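Local coordinates for structural protein ORF273 (Acidianus two-tailed virus, PDB 4ART) that is a virion structural protein of an archaeal virus, stable to heat and acid, whose precise role in the particle is not established, at residues Ile116-Leu121 / Leu169-Val175; Tyr247-Tyr251 / Cys263-Glu267; Ile34-Glu38 / Ile61-Ile67. The contacts are given in a common frame with arbitrary orientation. Numbering follows the deposited sequence.

Interaction 1 (Ile116-Leu121 / Leu169-Val175); sequences ILKFYL and LRIPQIV
Helix 113-123 supplies residues 116-121, fully helical; the axes of helical segments 116-121 and 171-175 cross at -70°, passing 11.1 Å apart at closest approach. Leu-169 points toward helix 113-123 and sets CD1 4.1 Å from CD1 of Ile-116. Arg-170 then turns the chain with positive phi (65/20): it closes helix 162-168 in a Schellman motif and is also the N-cap of helix 171-179, so one helix ends and the next begins around this residue. Ile-171 (m, t) sits centrally, its CA 7.0 Å from Leu-117 CA; its CG2 lies 3.7 Å from Leu-117 CD1 and 3.5 Å from Tyr-120 CD2, its CD1 4.1 Å from Ile-116 CG2. Pro-172, in the first turn, packs CG 3.6 Å from CE1 of Tyr-120 (chi1 t), and a water joins Tyr-120 OH (2.7 Å) to Pro-172 O (2.9 Å), donating to the carbonyl. One turn beyond Ile-171, Val-175 (t) places CG2 3.7 Å from Leu-121 CD2 and 4.0 Å from Tyr-120 CE2, while helix 188-201 brings Phe-191 against Leu-117 and Leu-121.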
loop_
_atom_site.group_PDB
_atom_site.type_symbol
_atom_site.label_atom_id
_atom_site.label_comp_id
_atom_site.label_asym_id
_atom_site.label_seq_id
_atom_site.Cartn_x
_atom_site.Cartn_y
_atom_site.Cartn_z
ATOM N N ILE A 116 -1.889 5.533 -13.452
ATOM C CA ILE A 116 -1.174 5.828 -14.729
ATOM C C ILE A 116 -1.915 5.281 -15.928
ATOM O O ILE A 116 -2.019 5.962 -16.945
ATOM C CB ILE A 116 0.316 5.375 -14.742
ATOM C CG1 ILE A 116 1.009 5.762 -13.493
ATOM C CG2 ILE A 116 1.128 5.772 -16.011
ATOM C CD1 ILE A 116 1.366 4.571 -12.913
ATOM N N LEU A 117 -2.419 4.054 -15.813
ATOM C CA LEU A 117 -3.199 3.442 -16.877
ATOM C C LEU A 117 -4.468 4.275 -17.126
ATOM O O LEU A 117 -4.756 4.583 -18.277
ATOM C CB LEU A 117 -3.585 2.006 -16.483
ATOM C CG LEU A 117 -4.340 1.233 -17.558
ATOM C CD1 LEU A 117 -3.501 1.085 -18.827
ATOM C CD2 LEU A 117 -4.834 -0.106 -17.038
ATOM N N LYS A 118 -5.211 4.639 -16.053
ATOM C CA LYS A 118 -6.428 5.456 -16.147
ATOM C C LYS A 118 -6.094 6.798 -16.819
ATOM O O LYS A 118 -6.752 7.188 -17.781
ATOM C CB LYS A 118 -7.032 5.688 -14.747
ATOM C CG LYS A 118 -8.176 6.704 -14.697
ATOM C CD LYS A 118 -8.783 6.827 -13.300
ATOM C CE LYS A 118 -8.065 7.751 -12.371
ATOM N NZ LYS A 118 -8.556 7.595 -10.976
ATOM N N PHE A 119 -5.071 7.480 -16.314
ATOM C CA PHE A 119 -4.603 8.767 -16.825
ATOM C C PHE A 119 -4.174 8.670 -18.302
ATOM O O PHE A 119 -4.582 9.519 -19.078
ATOM C CB PHE A 119 -3.483 9.341 -15.927
ATOM C CG PHE A 119 -3.847 9.609 -14.461
ATOM C CD1 PHE A 119 -5.161 9.834 -14.078
ATOM C CD2 PHE A 119 -2.856 9.706 -13.479
ATOM C CE1 PHE A 119 -5.484 10.131 -12.731
ATOM C CE2 PHE A 119 -3.191 9.998 -12.131
ATOM C CZ PHE A 119 -4.497 10.202 -11.773
ATOM N N TYR A 120 -3.430 7.609 -18.702
ATOM C CA TYR A 120 -3.016 7.424 -20.109
ATOM C C TYR A 120 -4.224 7.187 -20.992
ATOM O O TYR A 120 -4.353 7.849 -22.024
ATOM C CB TYR A 120 -1.984 6.275 -20.299
ATOM C CG TYR A 120 -1.760 5.937 -21.769
ATOM C CD1 TYR A 120 -0.845 6.653 -22.539
ATOM C CD2 TYR A 120 -2.518 4.950 -22.406
ATOM C CE1 TYR A 120 -0.699 6.406 -23.907
ATOM C CE2 TYR A 120 -2.357 4.670 -23.766
ATOM C CZ TYR A 120 -1.447 5.402 -24.514
ATOM O OH TYR A 120 -1.312 5.137 -25.860
ATOM N N LEU A 121 -5.104 6.219 -20.612
ATOM C CA LEU A 121 -6.297 5.897 -21.387
ATOM C C LEU A 121 -7.146 7.121 -21.690
ATOM O O LEU A 121 -7.508 7.347 -22.841
ATOM C CB LEU A 121 -7.133 4.809 -20.712
ATOM C CG LEU A 121 -6.578 3.375 -20.753
ATOM C CD1 LEU A 121 -7.347 2.494 -19.820
ATOM C CD2 LEU A 121 -6.586 2.780 -22.161
ATOM N N LEU A 169 6.404 2.043 -19.099
ATOM C CA LEU A 169 5.618 0.926 -18.593
ATOM C C LEU A 169 5.054 0.104 -19.742
ATOM O O LEU A 169 4.400 -0.917 -19.503
ATOM C CB LEU A 169 4.477 1.434 -17.669
ATOM C CG LEU A 169 4.895 1.824 -16.257
ATOM C CD1 LEU A 169 3.785 2.623 -15.556
ATOM C CD2 LEU A 169 5.317 0.569 -15.445
ATOM N N ARG A 170 5.288 0.552 -20.993
ATOM C CA ARG A 170 4.853 -0.048 -22.267
ATOM C C ARG A 170 3.334 -0.021 -22.398
ATOM O O ARG A 170 2.763 -0.743 -23.229
ATOM C CB ARG A 170 5.420 -1.468 -22.504
ATOM C CG ARG A 170 6.955 -1.563 -22.582
ATOM C CD ARG A 170 7.426 -2.978 -22.887
ATOM N NE ARG A 170 7.000 -3.443 -24.216
ATOM C CZ ARG A 170 6.009 -4.306 -24.443
ATOM N NH1 ARG A 170 5.322 -4.826 -23.427
ATOM N NH2 ARG A 170 5.698 -4.656 -25.684
ATOM N N ILE A 171 2.688 0.855 -21.614
ATOM C CA ILE A 171 1.241 1.018 -21.645
ATOM C C ILE A 171 0.709 1.289 -23.066
ATOM O O ILE A 171 -0.247 0.611 -23.436
ATOM C CB ILE A 171 0.712 1.967 -20.539
ATOM C CG1 ILE A 171 0.786 1.285 -19.161
ATOM C CG2 ILE A 171 -0.717 2.421 -20.829
ATOM C CD1 ILE A 171 0.669 2.194 -17.950
ATOM N N PRO A 172 1.284 2.205 -23.900
ATOM C CA PRO A 172 0.712 2.440 -25.241
ATOM C C PRO A 172 0.652 1.212 -26.139
ATOM O O PRO A 172 -0.371 1.007 -26.801
ATOM C CB PRO A 172 1.622 3.528 -25.823
ATOM C CG PRO A 172 2.146 4.235 -24.623
ATOM C CD PRO A 172 2.406 3.126 -23.660
ATOM N N GLN A 173 1.741 0.393 -26.147
ATOM C CA GLN A 173 1.850 -0.854 -26.929
ATOM C C GLN A 173 0.827 -1.889 -26.471
ATOM O O GLN A 173 0.231 -2.552 -27.315
ATOM C CB GLN A 173 3.258 -1.469 -26.816
ATOM C CG GLN A 173 4.369 -0.575 -27.300
ATOM C CD GLN A 173 5.053 0.181 -26.190
ATOM O OE1 GLN A 173 4.424 0.898 -25.395
ATOM N NE2 GLN A 173 6.389 0.158 -26.217
ATOM N N ILE A 174 0.648 -2.050 -25.140
ATOM C CA ILE A 174 -0.314 -3.020 -24.560
ATOM C C ILE A 174 -1.771 -2.614 -24.849
ATOM O O ILE A 174 -2.579 -3.486 -25.175
ATOM C CB ILE A 174 -0.023 -3.342 -23.056
ATOM C CG1 ILE A 174 1.437 -3.867 -22.873
ATOM C CG2 ILE A 174 -1.045 -4.330 -22.488
ATOM C CD1 ILE A 174 2.025 -3.875 -21.391
ATOM N N VAL A 175 -2.085 -1.285 -24.764
ATOM C CA VAL A 175 -3.403 -0.691 -25.053
ATOM C C VAL A 175 -3.680 -0.888 -26.537
ATOM O O VAL A 175 -4.778 -1.278 -26.879
ATOM C CB VAL A 175 -3.504 0.806 -24.603
ATOM C CG1 VAL A 175 -4.720 1.498 -25.187
ATOM C CG2 VAL A 175 -3.529 0.921 -23.084
HETATM O O HOH W 1 -2.265 3.124 -27.396
#

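Interaction 2 (Tyr247-Tyr251 / Cys263-Glu267); sequences YQVCY and CLKLE
A disulfide staples the short C-terminal helix 263-266 to strand 247-253 of the mixed sheet. The strand is extended throughout 247-251, and Cys-250 and Cys-263 face each other with CA atoms 5.2 Å apart. Both take the m rotamer; SG of Cys-250 to SG of Cys-263 is 2.1 Å, with chi3 at 106°. Cys-263 is the first residue of the helix, so the covalent link is made at its N-terminal end. Leu-266 (t, p), three residues on, also points toward the strand and lays CD2 3.7 Å from Cys-250 CB. On the other flank Gln-248, extended (t, t), brings OE1 3.5 Å from Cys-263 CB, while its NE2 is hydrogen-bonded to Asn-158. Such a cross-link, tying down a chain end, is consistent with the protein's extreme thermal stability. Strand 258-261 pairs antiparallel with 247-253 and leads through Asp-262 into the helix. Leu-266 continues onto Phe-102 of helix 99-108, whereas Val-249, pointing away, meets Ala-32 of helix 23-44 on the opposite face of the strand.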
loop_
_atom_site.group_PDB
_atom_site.type_symbol
_atom_site.label_atom_id
_atom_site.label_comp_id
_atom_site.label_asym_id
_atom_site.label_seq_id
_atom_site.Cartn_x
_atom_site.Cartn_y
_atom_site.Cartn_z
ATOM N N TYR A 247 11.191 15.020 -11.488
ATOM C CA TYR A 247 11.772 16.283 -11.082
ATOM C C TYR A 247 11.532 16.299 -9.587
ATOM O O TYR A 247 10.393 16.204 -9.131
ATOM C CB TYR A 247 11.050 17.420 -11.770
ATOM C CG TYR A 247 11.740 18.748 -11.644
ATOM C CD1 TYR A 247 12.653 19.173 -12.606
ATOM C CD2 TYR A 247 11.427 19.622 -10.603
ATOM C CE1 TYR A 247 13.214 20.443 -12.551
ATOM C CE2 TYR A 247 11.958 20.900 -10.554
ATOM C CZ TYR A 247 12.858 21.302 -11.526
ATOM O OH TYR A 247 13.431 22.534 -11.448
ATOM N N GLN A 248 12.615 16.303 -8.821
ATOM C CA GLN A 248 12.553 16.156 -7.369
ATOM C C GLN A 248 12.932 17.423 -6.612
ATOM O O GLN A 248 14.017 17.974 -6.834
ATOM C CB GLN A 248 13.438 14.968 -6.975
ATOM C CG GLN A 248 13.339 14.535 -5.519
ATOM C CD GLN A 248 14.114 13.252 -5.320
ATOM O OE1 GLN A 248 15.148 13.251 -4.661
ATOM N NE2 GLN A 248 13.644 12.127 -5.909
ATOM N N VAL A 249 12.011 17.920 -5.746
ATOM C CA VAL A 249 12.252 19.151 -4.947
ATOM C C VAL A 249 12.068 18.838 -3.465
ATOM O O VAL A 249 11.069 18.213 -3.099
ATOM C CB VAL A 249 11.440 20.405 -5.409
ATOM C CG1 VAL A 249 11.824 21.655 -4.628
ATOM C CG2 VAL A 249 11.592 20.648 -6.897
ATOM N N CYS A 250 13.047 19.256 -2.625
ATOM C CA CYS A 250 13.069 18.970 -1.196
ATOM C C CYS A 250 13.103 20.197 -0.310
ATOM O O CYS A 250 13.518 21.269 -0.735
ATOM C CB CYS A 250 14.155 17.962 -0.830
ATOM S SG CYS A 250 14.096 16.432 -1.784
ATOM N N TYR A 251 12.559 20.051 0.901
ATOM C CA TYR A 251 12.387 21.117 1.883
ATOM C C TYR A 251 12.541 20.587 3.303
ATOM O O TYR A 251 12.254 19.415 3.570
ATOM C CB TYR A 251 10.968 21.703 1.781
ATOM C CG TYR A 251 10.510 22.098 0.393
ATOM C CD1 TYR A 251 9.915 21.163 -0.462
ATOM C CD2 TYR A 251 10.609 23.418 -0.045
ATOM C CE1 TYR A 251 9.439 21.536 -1.717
ATOM C CE2 TYR A 251 10.179 23.791 -1.315
ATOM C CZ TYR A 251 9.555 22.856 -2.128
ATOM O OH TYR A 251 9.095 23.252 -3.356
ATOM N N CYS A 263 18.082 17.773 -2.143
ATOM C CA CYS A 263 17.535 16.440 -1.904
ATOM C C CYS A 263 18.586 15.468 -1.522
ATOM O O CYS A 263 18.317 14.561 -0.734
ATOM C CB CYS A 263 16.756 15.942 -3.112
ATOM S SG CYS A 263 15.244 16.862 -3.430
ATOM N N LEU A 264 19.762 15.606 -2.131
ATOM C CA LEU A 264 20.853 14.698 -1.807
ATOM C C LEU A 264 21.448 15.011 -0.444
ATOM O O LEU A 264 21.840 14.082 0.262
ATOM C CB LEU A 264 21.871 14.581 -2.949
ATOM C CG LEU A 264 21.235 14.140 -4.281
ATOM C CD1 LEU A 264 22.188 14.312 -5.419
ATOM C CD2 LEU A 264 20.710 12.698 -4.210
ATOM N N LYS A 265 21.360 16.285 -0.002
ATOM C CA LYS A 265 21.775 16.665 1.351
ATOM C C LYS A 265 20.783 16.010 2.335
ATOM O O LYS A 265 21.195 15.487 3.369
ATOM C CB LYS A 265 21.795 18.200 1.508
ATOM C CG LYS A 265 22.267 18.715 2.874
ATOM C CD LYS A 265 23.794 18.835 2.975
ATOM C CE LYS A 265 24.254 19.212 4.365
ATOM N NZ LYS A 265 25.711 19.520 4.400
ATOM N N LEU A 266 19.489 15.975 1.956
ATOM C CA LEU A 266 18.386 15.390 2.712
ATOM C C LEU A 266 18.596 13.933 3.132
ATOM O O LEU A 266 18.332 13.607 4.286
ATOM C CB LEU A 266 17.072 15.533 1.924
ATOM C CG LEU A 266 15.805 15.232 2.676
ATOM C CD1 LEU A 266 15.726 16.059 3.899
ATOM C CD2 LEU A 266 14.600 15.477 1.821
ATOM N N GLU A 267 19.063 13.067 2.205
ATOM C CA GLU A 267 19.306 11.636 2.455
ATOM C C GLU A 267 20.380 11.401 3.526
ATOM O O GLU A 267 20.436 10.312 4.088
ATOM C CB GLU A 267 19.636 10.854 1.167
ATOM C CG GLU A 267 19.023 11.405 -0.119
ATOM C CD GLU A 267 17.841 10.686 -0.743
ATOM O OE1 GLU A 267 17.749 9.443 -0.611
ATOM O OE2 GLU A 267 17.048 11.363 -1.438
#

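Interaction 3 (Ile34-Glu38 / Ile61-Ile67)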
loop_
_atom_site.group_PDB
_atom_site.type_symbol
_atom_site.label_atom_id
_atom_site.label_comp_id
_atom_site.label_asym_id
_atom_site.label_seq_id
_atom_site.Cartn_x
_atom_site.Cartn_y
_atom_site.Cartn_z
ATOM N N ILE A 34 3.820 25.130 -5.537
ATOM C CA ILE A 34 2.362 25.068 -5.339
ATOM C C ILE A 34 2.051 23.982 -4.280
ATOM O O ILE A 34 1.317 24.247 -3.334
ATOM C CB ILE A 34 1.575 24.874 -6.681
ATOM C CG1 ILE A 34 1.629 26.166 -7.558
ATOM C CG2 ILE A 34 0.108 24.438 -6.428
ATOM C CD1 ILE A 34 1.394 25.914 -9.081
ATOM N N VAL A 35 2.662 22.785 -4.416
ATOM C CA VAL A 35 2.462 21.663 -3.472
ATOM C C VAL A 35 3.003 22.056 -2.098
ATOM O O VAL A 35 2.269 21.997 -1.132
ATOM C CB VAL A 35 3.037 20.306 -3.995
ATOM C CG1 VAL A 35 3.062 19.240 -2.887
ATOM C CG2 VAL A 35 2.247 19.803 -5.196
ATOM N N GLU A 36 4.258 22.535 -2.030
ATOM C CA GLU A 36 4.881 22.989 -0.786
ATOM C C GLU A 36 4.041 24.017 -0.033
ATOM O O GLU A 36 3.888 23.883 1.176
ATOM C CB GLU A 36 6.272 23.545 -1.060
ATOM C CG GLU A 36 6.974 24.125 0.156
ATOM C CD GLU A 36 7.160 25.629 0.137
ATOM O OE1 GLU A 36 7.571 26.177 -0.912
ATOM O OE2 GLU A 36 6.942 26.256 1.199
ATOM N N ASN A 37 3.517 25.041 -0.742
ATOM C CA ASN A 37 2.720 26.111 -0.157
ATOM C C ASN A 37 1.461 25.590 0.473
ATOM O O ASN A 37 1.053 26.082 1.519
ATOM C CB ASN A 37 2.387 27.191 -1.172
ATOM C CG ASN A 37 3.470 28.234 -1.325
ATOM O OD1 ASN A 37 4.039 28.730 -0.343
ATOM N ND2 ASN A 37 3.749 28.628 -2.561
ATOM N N GLU A 38 0.859 24.581 -0.166
ATOM C CA GLU A 38 -0.344 23.946 0.314
ATOM C C GLU A 38 -0.056 23.064 1.549
ATOM O O GLU A 38 -0.748 23.222 2.539
ATOM C CB GLU A 38 -1.035 23.181 -0.830
ATOM C CG GLU A 38 -2.428 22.645 -0.505
ATOM C CD GLU A 38 -3.478 23.594 0.055
ATOM O OE1 GLU A 38 -3.427 24.814 -0.230
ATOM O OE2 GLU A 38 -4.379 23.097 0.765
ATOM N N ILE A 61 -4.113 20.035 -9.265
ATOM C CA ILE A 61 -3.547 21.324 -9.608
ATOM C C ILE A 61 -4.138 21.632 -10.965
ATOM O O ILE A 61 -4.079 20.800 -11.884
ATOM C CB ILE A 61 -1.991 21.453 -9.565
ATOM C CG1 ILE A 61 -1.440 21.022 -8.191
ATOM C CG2 ILE A 61 -1.546 22.896 -9.892
ATOM C CD1 ILE A 61 0.094 20.974 -8.072
ATOM N N LEU A 62 -4.771 22.803 -11.059
ATOM C CA LEU A 62 -5.412 23.264 -12.270
ATOM C C LEU A 62 -4.395 23.931 -13.166
ATOM O O LEU A 62 -3.263 24.216 -12.738
ATOM C CB LEU A 62 -6.625 24.174 -11.964
ATOM C CG LEU A 62 -7.856 23.511 -11.315
ATOM C CD1 LEU A 62 -9.084 24.381 -11.445
ATOM C CD2 LEU A 62 -8.033 22.037 -11.662
ATOM N N ARG A 63 -4.766 24.120 -14.429
ATOM C CA ARG A 63 -3.885 24.670 -15.449
ATOM C C ARG A 63 -3.466 26.128 -15.080
ATOM O O ARG A 63 -2.387 26.555 -15.448
ATOM C CB ARG A 63 -4.597 24.522 -16.824
ATOM C CG ARG A 63 -3.734 24.673 -18.065
ATOM C CD ARG A 63 -2.751 23.552 -18.348
ATOM N NE ARG A 63 -1.802 23.923 -19.404
ATOM C CZ ARG A 63 -0.707 24.662 -19.223
ATOM N NH1 ARG A 63 -0.400 25.125 -18.013
ATOM N NH2 ARG A 63 0.084 24.952 -20.250
ATOM N N ASP A 64 -4.275 26.815 -14.240
ATOM C CA ASP A 64 -4.039 28.170 -13.735
ATOM C C ASP A 64 -3.197 28.169 -12.440
ATOM O O ASP A 64 -2.988 29.225 -11.851
ATOM C CB ASP A 64 -5.368 28.921 -13.523
ATOM C CG ASP A 64 -6.332 28.307 -12.500
ATOM O OD1 ASP A 64 -5.923 27.370 -11.768
ATOM O OD2 ASP A 64 -7.467 28.781 -12.412
ATOM N N GLY A 65 -2.758 26.993 -12.011
ATOM C CA GLY A 65 -1.932 26.826 -10.816
ATOM C C GLY A 65 -2.669 26.706 -9.495
ATOM O O GLY A 65 -2.030 26.560 -8.454
ATOM N N LYS A 66 -4.004 26.775 -9.504
ATOM C CA LYS A 66 -4.777 26.613 -8.264
ATOM C C LYS A 66 -4.754 25.182 -7.790
ATOM O O LYS A 66 -4.756 24.263 -8.612
ATOM C CB LYS A 66 -6.219 27.149 -8.392
ATOM C CG LYS A 66 -6.332 28.635 -8.080
ATOM C CD LYS A 66 -6.971 28.857 -6.706
ATOM C CE LYS A 66 -8.124 29.794 -6.810
ATOM N NZ LYS A 66 -8.905 29.872 -5.540
ATOM N N ILE A 67 -4.667 24.990 -6.469
ATOM C CA ILE A 67 -4.634 23.654 -5.872
ATOM C C ILE A 67 -5.892 23.391 -5.022
ATOM O O ILE A 67 -6.274 24.234 -4.212
ATOM C CB ILE A 67 -3.286 23.363 -5.133
ATOM C CG1 ILE A 67 -3.152 21.856 -4.727
ATOM C CG2 ILE A 67 -3.051 24.329 -3.956
ATOM C CD1 ILE A 67 -1.716 21.350 -4.383
#
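Here the N-terminal helix lies on a beta hairpin at the border of the mixed sheet, an apolar helix-on-sheet contact. Strand 58-62 turns back into the outermost strand 67-69, and residues 34-38, from the interior of helix 23-44, rest against the two arms and the connection between them. Ile-34 is the main wedge. Its CG2 reaches both strands, 3.8 Å from Ile-61 CD1 and 3.8 Å from Ile-67 CB, while its CD1 extends to within 3.5 Å of Gly-65 O, so one side chain touches both strands and the end of the turn. Val-35 flanks it, with CG2 3.8 Å from Ile-61 CD1 and 4.3 Å from Ile-67 CD1.

The hairpin holds its shape by its own bonds. Leu-62 to Gly-65 form a type I turn closed by Gly-65 N to Leu-62 O at 2.9 Å, and Leu-62 N returns to Lys-66 O at 2.8 Å. Asp-64 makes an Asx turn, its OD1 accepting from Lys-66 N at 3.0 Å. Gly-65 has positive phi (86/-1), a conformation that favours glycine. Beyond it the chain is extended, and Ile-67 points toward the helix while Lys-66 points away.

One helical turn after Ile-34, Glu-38 points toward the hairpin: its OE1 is 3.8 Å from Ile-67 CG2, and its side chain also touches Tyr-59 of strand 58-62. Toward the middle of the sheet, Val-35 and Ile-61 carry the apolar layer on to Val-91 of strand 87-96 and Ile-141 of strand 139-146.

From the N terminus, interaction 3 comes first, closing a loop over the 22 residues between 34-38 and 61-67, which joins helix 23-44 to the hairpin at one border of the mixed sheet. Interaction 1 follows, bringing two helices together across 47 intervening residues that include strands 139-146 and 154-161. Interaction 2 closes last, over 11 residues near the C terminus. The three loops run in series, neither nesting nor crossing. Interactions 2 and 3 meet through helix 23-44, where Tyr-251 CZ lies 3.5 Å from Glu-36 CB; between them they reach both outer regions of the sheet. Interaction 1 stands apart, its centre about 29 Å from that of interaction 2, on the opposite side of the chain's centre.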